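Local coordinates for protein oligogalacturonate-specific porin KdgM (Dickeya dadantii, PDB 4FQE) that forms a monomeric beta-barrel porin in the bacterial outer membrane, specific for oligogalacturonides and required for full virulence, at residues Asp103-Ala108 / Ile138-Leu143; Ala108-Pro113 / Thr133-Ile138; Arg112-Arg117 / Glu153-Thr158. All blocks are in the same frame, centred on the assembly; numbering follows the deposited sequence. Where two conformers were deposited one is given.

Contact 1 (Asp103-Ala108 / Ile138-Leu143); sequences DDLSVA and IDYTFL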
loop_
_atom_site.group_PDB
_atom_site.type_symbol
_atom_site.label_atom_id
_atom_site.label_comp_id
_atom_site.label_asym_id
_atom_site.label_seq_id
_atom_site.Cartn_x
_atom_site.Cartn_y
_atom_site.Cartn_z
ATOM N N ASP A 103 -9.022 -19.283 1.065
ATOM C CA ASP A 103 -7.563 -19.352 1.094
ATOM C C ASP A 103 -6.897 -18.500 -0.004
ATOM O O ASP A 103 -5.773 -18.054 0.166
ATOM C CB ASP A 103 -7.106 -20.802 0.959
ATOM C CG ASP A 103 -7.346 -21.606 2.214
ATOM O OD1 ASP A 103 -7.313 -22.846 2.110
ATOM O OD2 ASP A 103 -7.599 -21.015 3.298
ATOM N N ASP A 104 -7.619 -18.267 -1.101
ATOM C CA ASP A 104 -7.124 -17.470 -2.238
ATOM C C ASP A 104 -7.659 -16.031 -2.315
ATOM O O ASP A 104 -7.145 -15.201 -3.086
ATOM C CB ASP A 104 -7.493 -18.175 -3.537
ATOM C CG ASP A 104 -6.995 -19.605 -3.595
ATOM O OD1 ASP A 104 -5.921 -19.878 -3.019
ATOM O OD2 ASP A 104 -7.652 -20.448 -4.263
ATOM N N LEU A 105 -8.697 -15.731 -1.547
ATOM C CA LEU A 105 -9.427 -14.478 -1.702
ATOM C C LEU A 105 -9.491 -13.724 -0.398
ATOM O O LEU A 105 -9.969 -14.274 0.590
ATOM C CB LEU A 105 -10.855 -14.757 -2.168
ATOM C CG LEU A 105 -11.771 -13.549 -2.398
ATOM C CD1 LEU A 105 -11.161 -12.683 -3.490
ATOM C CD2 LEU A 105 -13.166 -14.004 -2.825
ATOM N N SER A 106 -9.032 -12.476 -0.396
ATOM C CA SER A 106 -9.126 -11.645 0.803
ATOM C C SER A 106 -9.702 -10.273 0.512
ATOM O O SER A 106 -9.619 -9.759 -0.611
ATOM C CB SER A 106 -7.785 -11.535 1.532
ATOM O OG SER A 106 -6.761 -11.129 0.657
ATOM N N VAL A 107 -10.299 -9.679 1.544
ATOM C CA VAL A 107 -10.852 -8.338 1.453
ATOM C C VAL A 107 -10.380 -7.530 2.640
ATOM O O VAL A 107 -10.247 -8.056 3.729
ATOM C CB VAL A 107 -12.386 -8.350 1.329
ATOM C CG1 VAL A 107 -12.809 -9.084 0.034
ATOM C CG2 VAL A 107 -13.045 -9.006 2.516
ATOM N N ALA A 108 -10.061 -6.265 2.430
ATOM C CA ALA A 108 -9.652 -5.406 3.568
ATOM C C ALA A 108 -10.304 -4.054 3.458
ATOM O O ALA A 108 -10.717 -3.633 2.378
ATOM C CB ALA A 108 -8.133 -5.301 3.659
ATOM N N ILE A 138 -9.641 -5.890 -2.637
ATOM C CA ILE A 138 -10.006 -7.278 -2.896
ATOM C C ILE A 138 -8.855 -7.890 -3.653
ATOM O O ILE A 138 -8.395 -7.319 -4.664
ATOM C CB ILE A 138 -11.262 -7.426 -3.762
ATOM C CG1 ILE A 138 -12.395 -6.593 -3.197
ATOM C CG2 ILE A 138 -11.634 -8.912 -3.902
ATOM C CD1 ILE A 138 -13.691 -6.735 -3.973
ATOM N N ASP A 139 -8.360 -9.009 -3.149
ATOM C CA ASP A 139 -7.161 -9.640 -3.686
ATOM C C ASP A 139 -7.371 -11.122 -3.883
ATOM O O ASP A 139 -7.830 -11.829 -2.986
ATOM C CB ASP A 139 -5.966 -9.413 -2.765
ATOM C CG ASP A 139 -5.574 -7.938 -2.660
ATOM O OD1 ASP A 139 -5.746 -7.319 -1.595
ATOM O OD2 ASP A 139 -5.141 -7.372 -3.646
ATOM N N TYR A 140 -7.017 -11.590 -5.070
ATOM C CA TYR A 140 -7.279 -12.966 -5.455
ATOM C C TYR A 140 -6.029 -13.595 -6.024
ATOM O O TYR A 140 -5.429 -13.065 -6.965
ATOM C CB TYR A 140 -8.403 -13.013 -6.483
ATOM C CG TYR A 140 -8.677 -14.425 -6.981
ATOM C CD1 TYR A 140 -8.485 -14.773 -8.310
ATOM C CD2 TYR A 140 -9.084 -15.413 -6.098
ATOM C CE1 TYR A 140 -8.724 -16.073 -8.761
ATOM C CE2 TYR A 140 -9.324 -16.707 -6.530
ATOM C CZ TYR A 140 -9.140 -17.027 -7.855
ATOM O OH TYR A 140 -9.368 -18.309 -8.270
ATOM N N THR A 141 -5.603 -14.689 -5.423
ATOM C CA THR A 141 -4.419 -15.392 -5.876
ATOM C C THR A 141 -4.797 -16.602 -6.698
ATOM O O THR A 141 -5.690 -17.371 -6.326
ATOM C CB THR A 141 -3.550 -15.786 -4.684
ATOM O OG1 THR A 141 -3.192 -14.590 -3.976
ATOM C CG2 THR A 141 -2.291 -16.497 -5.133
ATOM N N PHE A 142 -4.149 -16.732 -7.852
ATOM C CA PHE A 142 -4.452 -17.832 -8.742
ATOM C C PHE A 142 -3.169 -18.408 -9.323
ATOM O O PHE A 142 -2.118 -17.730 -9.399
ATOM C CB PHE A 142 -5.421 -17.376 -9.841
ATOM C CG PHE A 142 -4.897 -16.265 -10.734
ATOM C CD1 PHE A 142 -4.952 -14.943 -10.327
ATOM C CD2 PHE A 142 -4.424 -16.547 -12.010
ATOM C CE1 PHE A 142 -4.526 -13.929 -11.156
ATOM C CE2 PHE A 142 -4.010 -15.539 -12.847
ATOM C CZ PHE A 142 -4.041 -14.219 -12.406
ATOM N N LEU A 143 -3.248 -19.675 -9.708
ATOM C CA LEU A 143 -2.108 -20.374 -10.326
ATOM C C LEU A 143 -0.872 -20.313 -9.421
ATOM O O LEU A 143 0.264 -20.218 -9.897
ATOM C CB LEU A 143 -1.790 -19.811 -11.717
ATOM C CG LEU A 143 -2.778 -20.195 -12.812
ATOM C CD1 LEU A 143 -2.352 -19.611 -14.138
ATOM C CD2 LEU A 143 -2.927 -21.706 -12.903
HETATM O O HOH W 1 -7.095 -7.792 0.437
#
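Ser106 and Asp139 face each other as an antiparallel hydrogen-bonded pair, with Ser106 N giving to Asp139 O (2.9 Å) and Asp139 N giving back to Ser106 O. A third bond, from Thr141 N to Asp104 O at 2.8 Å, fastens the end of the ladder where the first strand begins. Each of these carbonyls also receives a CA-H contact from the residue next to its donor, Tyr140 CA lying 3.3 Å from Asp104 O.

On the face carrying Leu105, Val107, Ile138 and Tyr140, the aliphatic branches run side by side. Leu105 CG is anti to the backbone N (chi1 -179°), and its CD1 leans across the gap to meet Ile138 CG2 at 3.8 Å and Tyr140 CB at 4.1 Å. Val107 CG1 touches both CG1 and CG2 of Ile138, each at 4.1 Å. The Tyr140 ring lies obliquely to Asp104 O, and its CE2 comes 3.8 Å from Asp104 CB.

The opposite face is polar: a water lies unusually close to Asp139 OD1 (2.5 Å, a doubtful bond length) and links weakly to Ser106 OG. Further out, Thr102 OG1 bonds Asp104 N, Thr141 OG1 bonds Thr147 OG1, and strands 90-100 and 146-157 flank the pair. Hydrocarbon on one face and hydrated hydroxyl and carboxylate on the other imply a barrel wall whose outside suits lipid, and detergent indeed touches Tyr140.

Contact 2 (Ala108-Pro113 / Thr133-Ile138); sequences ALRYRP and TLTGNI. With C8E ((hydroxyethyloxy)tri(ethyloxy)octane), chain E; C8E ((hydroxyethyloxy)tri(ethyloxy)octane), chain H.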
loop_
_atom_site.group_PDB
_atom_site.type_symbol
_atom_site.label_atom_id
_atom_site.label_comp_id
_atom_site.label_asym_id
_atom_site.label_seq_id
_atom_site.Cartn_x
_atom_site.Cartn_y
_atom_site.Cartn_z
ATOM N N ALA A 108 -10.061 -6.265 2.430
ATOM C CA ALA A 108 -9.652 -5.406 3.568
ATOM C C ALA A 108 -10.304 -4.054 3.458
ATOM O O ALA A 108 -10.717 -3.633 2.378
ATOM C CB ALA A 108 -8.133 -5.301 3.659
ATOM N N LEU A 109 -10.423 -3.380 4.587
ATOM C CA LEU A 109 -10.881 -2.024 4.627
ATOM C C LEU A 109 -9.965 -1.276 5.602
ATOM O O LEU A 109 -9.640 -1.776 6.687
ATOM C CB LEU A 109 -12.348 -1.947 5.041
ATOM C CG LEU A 109 -13.000 -0.561 4.989
ATOM C CD1 LEU A 109 -13.077 -0.049 3.565
ATOM C CD2 LEU A 109 -14.381 -0.551 5.631
ATOM N N ARG A 110 -9.507 -0.110 5.156
ATOM C CA ARG A 110 -8.598 0.726 5.949
ATOM C C ARG A 110 -9.175 2.108 6.099
ATOM O O ARG A 110 -9.534 2.720 5.107
ATOM C CB ARG A 110 -7.203 0.825 5.293
ATOM C CG ARG A 110 -6.200 1.640 6.160
ATOM C CD ARG A 110 -4.825 1.740 5.493
ATOM N NE ARG A 110 -4.974 2.433 4.214
ATOM C CZ ARG A 110 -4.036 2.546 3.288
ATOM N NH1 ARG A 110 -2.813 2.050 3.496
ATOM N NH2 ARG A 110 -4.329 3.169 2.148
ATOM N N TYR A 111 -9.236 2.598 7.345
ATOM C CA TYR A 111 -9.522 4.008 7.653
ATOM C C TYR A 111 -8.219 4.688 8.079
ATOM O O TYR A 111 -7.551 4.233 9.001
ATOM C CB TYR A 111 -10.585 4.137 8.753
ATOM C CG TYR A 111 -10.811 5.561 9.233
ATOM C CD1 TYR A 111 -11.297 6.547 8.373
ATOM C CD2 TYR A 111 -10.536 5.915 10.537
ATOM C CE1 TYR A 111 -11.486 7.839 8.815
ATOM C CE2 TYR A 111 -10.715 7.211 10.988
ATOM C CZ TYR A 111 -11.207 8.158 10.119
ATOM O OH TYR A 111 -11.359 9.428 10.606
ATOM N N ARG A 112 -7.846 5.742 7.350
ATOM C CA ARG A 112 -6.587 6.435 7.573
ATOM C C ARG A 112 -6.784 7.952 7.542
ATOM O O ARG A 112 -6.682 8.581 6.470
ATOM C CB ARG A 112 -5.554 5.993 6.522
ATOM C CG ARG A 112 -4.158 6.579 6.693
ATOM C CD ARG A 112 -3.152 5.973 5.722
ATOM N NE ARG A 112 -3.381 6.372 4.333
ATOM C CZ ARG A 112 -2.572 6.066 3.323
ATOM N NH1 ARG A 112 -1.475 5.359 3.539
ATOM N NH2 ARG A 112 -2.852 6.472 2.091
ATOM N N PRO A 113 -7.023 8.561 8.702
ATOM C CA PRO A 113 -7.093 9.999 8.679
ATOM C C PRO A 113 -5.701 10.566 8.382
ATOM O O PRO A 113 -4.700 9.853 8.517
ATOM C CB PRO A 113 -7.589 10.367 10.083
ATOM C CG PRO A 113 -7.278 9.208 10.933
ATOM C CD PRO A 113 -7.291 8.006 10.048
ATOM N N THR A 133 -8.593 9.020 4.310
ATOM C CA THR A 133 -8.904 8.070 3.256
ATOM C C THR A 133 -9.587 6.811 3.778
ATOM O O THR A 133 -9.366 6.385 4.912
ATOM C CB THR A 133 -7.671 7.694 2.436
ATOM O OG1 THR A 133 -6.708 7.072 3.289
ATOM C CG2 THR A 133 -7.080 8.949 1.809
ATOM N N LEU A 134 -10.433 6.238 2.922
ATOM C CA LEU A 134 -11.057 4.954 3.175
ATOM C C LEU A 134 -10.734 4.101 1.943
ATOM O O LEU A 134 -11.088 4.460 0.801
ATOM C CB LEU A 134 -12.554 5.131 3.402
ATOM C CG LEU A 134 -13.341 3.978 4.039
ATOM C CD1 LEU A 134 -12.880 3.669 5.453
ATOM C CD2 LEU A 134 -14.861 4.255 4.079
ATOM N N THR A 135 -10.021 3.007 2.179
ATOM C CA THR A 135 -9.445 2.194 1.123
ATOM C C THR A 135 -9.989 0.788 1.282
ATOM O O THR A 135 -9.905 0.202 2.355
ATOM C CB THR A 135 -7.918 2.165 1.238
ATOM O OG1 THR A 135 -7.429 3.505 1.257
ATOM C CG2 THR A 135 -7.299 1.424 0.051
ATOM N N GLY A 136 -10.586 0.255 0.241
ATOM C CA GLY A 136 -10.995 -1.137 0.270
ATOM C C GLY A 136 -10.189 -1.886 -0.741
ATOM O O GLY A 136 -9.839 -1.317 -1.773
ATOM N N ASN A 137 -9.895 -3.150 -0.442
ATOM C CA ASN A 137 -9.054 -3.989 -1.267
ATOM C C ASN A 137 -9.701 -5.364 -1.419
ATOM O O ASN A 137 -10.205 -5.944 -0.437
ATOM C CB ASN A 137 -7.711 -4.191 -0.618
ATOM C CG ASN A 137 -6.863 -2.937 -0.639
ATOM O OD1 ASN A 137 -6.932 -2.110 0.267
ATOM N ND2 ASN A 137 -6.095 -2.765 -1.709
ATOM N N ILE A 138 -9.641 -5.890 -2.637
ATOM C CA ILE A 138 -10.006 -7.278 -2.896
ATOM C C ILE A 138 -8.855 -7.890 -3.653
ATOM O O ILE A 138 -8.395 -7.319 -4.664
ATOM C CB ILE A 138 -11.262 -7.426 -3.762
ATOM C CG1 ILE A 138 -12.395 -6.593 -3.197
ATOM C CG2 ILE A 138 -11.634 -8.912 -3.902
ATOM C CD1 ILE A 138 -13.691 -6.735 -3.973
HETATM C C1 C8E E . -12.460 -3.278 9.610
HETATM C C2 C8E E . -12.348 -2.273 10.740
HETATM C C3 C8E E . -11.615 -1.002 10.321
HETATM C C4 C8E E . -12.317 -0.295 9.171
HETATM C C5 C8E E . -12.608 1.173 9.462
HETATM C C6 C8E E . -13.676 1.341 10.552
HETATM C C7 C8E E . -14.683 2.485 10.347
HETATM C C8 C8E E . -14.725 3.144 8.968
HETATM O O9 C8E E . -15.660 4.229 8.935
HETATM C C10 C8E E . -15.789 4.850 7.650
HETATM C C11 C8E E . -15.832 6.371 7.755
HETATM O O12 C8E E . -16.621 6.910 6.680
HETATM C C13 C8E E . -18.015 7.015 7.004
HETATM C C14 C8E E . -18.915 6.866 5.774
HETATM O O15 C8E E . -18.493 5.780 4.933
HETATM C C16 C8E E . -18.575 6.121 3.545
HETATM C C17 C8E E . -18.277 4.917 2.644
HETATM O O18 C8E E . -17.888 5.357 1.335
HETATM C C19 C8E E . -18.933 5.998 0.595
HETATM C C20 C8E E . -18.732 7.515 0.609
HETATM O O21 C8E E . -19.872 8.213 1.129
HETATM C C1 C8E H . -7.331 5.724 12.501
HETATM C C2 C8E H . -7.442 6.045 13.969
HETATM C C3 C8E H . -7.673 4.753 14.738
HETATM C C4 C8E H . -6.504 3.790 14.580
HETATM C C5 C8E H . -5.713 3.626 15.862
HETATM C C6 C8E H . -4.707 4.758 15.992
HETATM C C7 C8E H . -3.291 4.310 15.667
HETATM C C8 C8E H . -2.269 5.359 16.102
HETATM O O9 C8E H . -1.810 5.079 17.428
HETATM C C10 C8E H . -0.883 6.048 17.932
HETATM C C11 C8E H . 0.177 5.344 18.780
HETATM O O12 C8E H . 1.395 5.157 18.059
HETATM C C13 C8E H . 2.222 4.093 18.543
HETATM C C14 C8E H . 1.851 2.773 17.863
HETATM O O15 C8E H . 2.990 2.087 17.322
HETATM C C16 C8E H . 2.991 0.659 17.502
HETATM C C17 C8E H . 2.124 -0.073 16.485
HETATM O O18 C8E H . 0.808 -0.281 17.016
HETATM C C19 C8E H . -0.199 0.518 16.399
HETATM C C20 C8E H . -1.051 1.215 17.450
HETATM O O21 C8E H . -1.207 2.603 17.140
HETATM O O HOH W 2 -7.197 4.298 3.709
HETATM O O HOH W 3 -4.930 8.980 4.392
#
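Arg110 CG lies anti to the backbone N (chi1 -177°), and a bend at chi3 (61°) turns NE out of the otherwise straight chain, while Thr135 holds OG1 beside its own backbone N (chi1 -55°); the two side chains lie side by side, pointing the same way, and Arg110 NH2 donates to Thr135 OG1 at 3.2 Å. They belong to neighbouring antiparallel strands of the transmembrane beta-barrel. The hydrogen-bonded pairs Ala108-Asn137, Arg110-Thr135 and Arg112-Thr133 each contribute two backbone bonds.

Thr135 OG1 is also bonded to Glu153 OE1, as Asn137 ND2 is to Glu151, so carboxylates of strand 146-157 hold Thr135 OG1 and the Asn137 amide from the neighbouring strand. One water accepts from Arg110 NE (2.9 Å), donates to Arg110 O and Thr135 OG1, and bonds Thr133 OG1. A second water repeats the pattern one pair along, joining Arg112 NE, Arg112 O and Thr133 OG1. In one of two conformers of Arg112, and so with some doubt, Arg110 NH2 sits 3.5 Å above the centre of the Arg112 guanidinium. The positive charge of Arg110 is probably eased by Glu153, a long and weak ion pair, and by the waters; these arginines are consistent with a pore lining suited to anionic oligogalacturonides.

The face with Leu109, Tyr111 and Leu134 is apolar. Leu109 CD1 rests 3.4 Å from Thr135 O, and Leu134 CD1 meets Tyr111 CB at 4.0 Å, at the edge of the ring. One detergent molecule lies over them, its C5 3.7 Å from Tyr111 CB. Pro113 CD sits over the rim of the Tyr111 ring, and C1 of a second detergent approaches that same CD to 3.4 Å.

Contact 3 (Arg112-Arg117 / Glu153-Thr158); sequences RPYFKR and EYKKGT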
loop_
_atom_site.group_PDB
_atom_site.type_symbol
_atom_site.label_atom_id
_atom_site.label_comp_id
_atom_site.label_asym_id
_atom_site.label_seq_id
_atom_site.Cartn_x
_atom_site.Cartn_y
_atom_site.Cartn_z
ATOM N N ARG A 112 -7.846 5.742 7.350
ATOM C CA ARG A 112 -6.587 6.435 7.573
ATOM C C ARG A 112 -6.784 7.952 7.542
ATOM O O ARG A 112 -6.682 8.581 6.470
ATOM C CB ARG A 112 -5.554 5.993 6.522
ATOM C CG ARG A 112 -4.158 6.579 6.693
ATOM C CD ARG A 112 -3.152 5.973 5.722
ATOM N NE ARG A 112 -3.381 6.372 4.333
ATOM C CZ ARG A 112 -2.572 6.066 3.323
ATOM N NH1 ARG A 112 -1.475 5.359 3.539
ATOM N NH2 ARG A 112 -2.852 6.472 2.091
ATOM N N PRO A 113 -7.023 8.561 8.702
ATOM C CA PRO A 113 -7.093 9.999 8.679
ATOM C C PRO A 113 -5.701 10.566 8.382
ATOM O O PRO A 113 -4.700 9.853 8.517
ATOM C CB PRO A 113 -7.589 10.367 10.083
ATOM C CG PRO A 113 -7.278 9.208 10.933
ATOM C CD PRO A 113 -7.291 8.006 10.048
ATOM N N TYR A 114 -5.643 11.808 7.921
ATOM C CA TYR A 114 -4.359 12.471 7.722
ATOM C C TYR A 114 -4.410 13.830 8.403
ATOM O O TYR A 114 -5.416 14.522 8.375
ATOM C CB TYR A 114 -3.954 12.566 6.230
ATOM C CG TYR A 114 -4.860 13.364 5.318
ATOM C CD1 TYR A 114 -4.753 14.753 5.234
ATOM C CD2 TYR A 114 -5.793 12.727 4.506
ATOM C CE1 TYR A 114 -5.572 15.483 4.384
ATOM C CE2 TYR A 114 -6.631 13.445 3.658
ATOM C CZ TYR A 114 -6.505 14.813 3.584
ATOM O OH TYR A 114 -7.330 15.527 2.744
ATOM N N PHE A 115 -3.332 14.148 9.100
ATOM C CA PHE A 115 -3.163 15.459 9.720
ATOM C C PHE A 115 -1.874 15.966 9.078
ATOM O O PHE A 115 -0.802 15.565 9.485
ATOM C CB PHE A 115 -3.082 15.329 11.253
ATOM C CG PHE A 115 -4.204 14.522 11.867
ATOM C CD1 PHE A 115 -5.380 15.137 12.291
ATOM C CD2 PHE A 115 -4.090 13.139 12.021
ATOM C CE1 PHE A 115 -6.411 14.401 12.850
ATOM C CE2 PHE A 115 -5.120 12.397 12.560
ATOM C CZ PHE A 115 -6.292 13.023 12.978
ATOM N N LYS A 116 -1.996 16.771 8.010
ATOM C CA LYS A 116 -0.845 17.149 7.163
ATOM C C LYS A 116 -0.532 18.654 7.015
ATOM O O LYS A 116 -1.419 19.507 7.076
ATOM C CB LYS A 116 -0.952 16.494 5.765
ATOM C CG LYS A 116 -1.584 17.290 4.625
ATOM C CD LYS A 116 -1.049 16.777 3.283
ATOM C CE LYS A 116 -1.983 17.072 2.113
ATOM N NZ LYS A 116 -3.017 16.014 1.890
ATOM N N ARG A 117 0.756 18.944 6.811
ATOM C CA ARG A 117 1.256 20.293 6.537
ATOM C C ARG A 117 2.471 20.224 5.599
ATOM O O ARG A 117 2.660 21.076 4.724
ATOM C CB ARG A 117 1.611 21.016 7.846
ATOM C CG ARG A 117 3.046 20.845 8.356
ATOM C CD ARG A 117 3.353 19.433 8.863
ATOM N NE ARG A 117 3.067 19.085 10.270
ATOM C CZ ARG A 117 2.417 19.810 11.190
ATOM N NH1 ARG A 117 1.890 21.004 10.947
ATOM N NH2 ARG A 117 2.289 19.309 12.415
ATOM N N GLU A 153 -10.421 3.620 -3.465
ATOM C CA GLU A 153 -10.006 4.550 -2.441
ATOM C C GLU A 153 -10.820 5.823 -2.499
ATOM O O GLU A 153 -10.985 6.438 -3.562
ATOM C CB GLU A 153 -8.514 4.838 -2.559
ATOM C CG GLU A 153 -7.979 5.652 -1.409
ATOM C CD GLU A 153 -6.463 5.589 -1.299
ATOM O OE1 GLU A 153 -5.935 4.507 -0.909
ATOM O OE2 GLU A 153 -5.807 6.615 -1.600
ATOM N N TYR A 154 -11.337 6.206 -1.331
ATOM C CA TYR A 154 -12.139 7.387 -1.195
ATOM C C TYR A 154 -11.382 8.357 -0.294
ATOM O O TYR A 154 -11.060 8.025 0.850
ATOM C CB TYR A 154 -13.478 7.003 -0.570
ATOM C CG TYR A 154 -14.374 8.149 -0.206
ATOM C CD1 TYR A 154 -15.253 8.709 -1.150
ATOM C CD2 TYR A 154 -14.395 8.647 1.092
ATOM C CE1 TYR A 154 -16.102 9.759 -0.798
ATOM C CE2 TYR A 154 -15.228 9.695 1.443
ATOM C CZ TYR A 154 -16.082 10.247 0.504
ATOM O OH TYR A 154 -16.913 11.287 0.897
ATOM N N LYS A 155 -11.117 9.548 -0.810
ATOM C CA LYS A 155 -10.415 10.571 -0.038
ATOM C C LYS A 155 -11.305 11.778 0.135
ATOM O O LYS A 155 -11.898 12.273 -0.829
ATOM C CB LYS A 155 -9.113 10.972 -0.715
ATOM C CG LYS A 155 -8.217 11.879 0.123
ATOM C CD LYS A 155 -6.973 12.273 -0.656
ATOM C CE LYS A 155 -6.122 13.261 0.112
ATOM N NZ LYS A 155 -4.787 13.404 -0.528
ATOM N N LYS A 156 -11.364 12.267 1.371
ATOM C CA LYS A 156 -12.148 13.433 1.693
ATOM C C LYS A 156 -11.327 14.373 2.535
ATOM O O LYS A 156 -10.769 13.962 3.543
ATOM C CB LYS A 156 -13.405 13.021 2.459
ATOM C CG LYS A 156 -14.225 14.205 2.942
ATOM C CD LYS A 156 -15.712 13.996 2.710
ATOM C CE LYS A 156 -16.529 15.023 3.480
ATOM N NZ LYS A 156 -17.984 14.935 3.159
ATOM N N GLY A 157 -11.260 15.630 2.111
ATOM C CA GLY A 157 -10.577 16.674 2.870
ATOM C C GLY A 157 -11.472 17.318 3.915
ATOM O O GLY A 157 -12.713 17.244 3.842
ATOM N N THR A 158 -10.833 17.939 4.902
ATOM C CA THR A 158 -11.490 18.900 5.793
ATOM C C THR A 158 -10.657 20.191 5.840
ATOM O O THR A 158 -9.887 20.415 6.772
ATOM C CB THR A 158 -11.680 18.339 7.210
ATOM O OG1 THR A 158 -12.213 17.007 7.139
ATOM C CG2 THR A 158 -12.621 19.244 8.011
#
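The Tyr114 ring meets Lys155 obliquely at its hydroxyl end, with Lys155 CE 3.6 Å from Tyr114 CE2 and 3.8 Å from CZ; Lys156 O, likewise oblique to the ring, lies a little farther off. The two strands concerned are not neighbours in the beta-barrel. Strand 131-142 separates them, so they run the same way, their axes 9.0 Å apart at closest and inclined at 38°. Tyr114 pairs through its backbone with Gly131 of that intervening strand, and its side chain crosses the strand to touch the one beyond.

Its reach depends on chi1 (62°), which sets CG between the backbone N and the carbonyl carbon. The phenol oxygen then comes up against the main chain, Tyr114 OH standing 3.4 Å from Gly157 CA. Lys155 answers with a fully extended chain that crosses the tyrosine at about a right angle, its CG packed on Thr133 CG2 of strand 131-142. The segments are joined by packing, without a hydrogen bond between them. On the other flank, strand 90-100 supports them: Tyr114 touches Arg92 and Lys116 touches Asn90.

Beyond the ring the chemistry is cationic. Lys116 crosses the end of Lys155, a turn at chi4 (-88°) placing its NZ, and such closeness of two ammonium groups may favour loss of a proton or screening by anions. The strands end here beside long segments that are not modelled and are probably disordered, consistent with the extracellular mouth of the pore, where a cluster of lysines and arginines would suit a polyanionic substrate. The two amino groups themselves, Lys116 NZ and Lys155 NZ, lie 4.0 Å apart.

Overall arrangement
All three contacts belong to one wall of the closed antiparallel barrel. Contacts 1 and 2 follow each other along the same strand pair, 105-116 with 131-142, sharing Ala108 and Ile138, with centres about 16 Å apart. Contact 3 continues strand 105-116 from Arg112 and Pro113, but reaches past strand 131-142 to strand 146-157; its centre is about 12 Å from that of contact 2 and about 27 Å from that of contact 1. Along the chain 112-117 precedes 138-143 and 153-158 follows it, so contact 3 crosses contact 1. The series thus spans the barrel wall from the short-turn end to the probable extracellular rim with the long unmodelled loops.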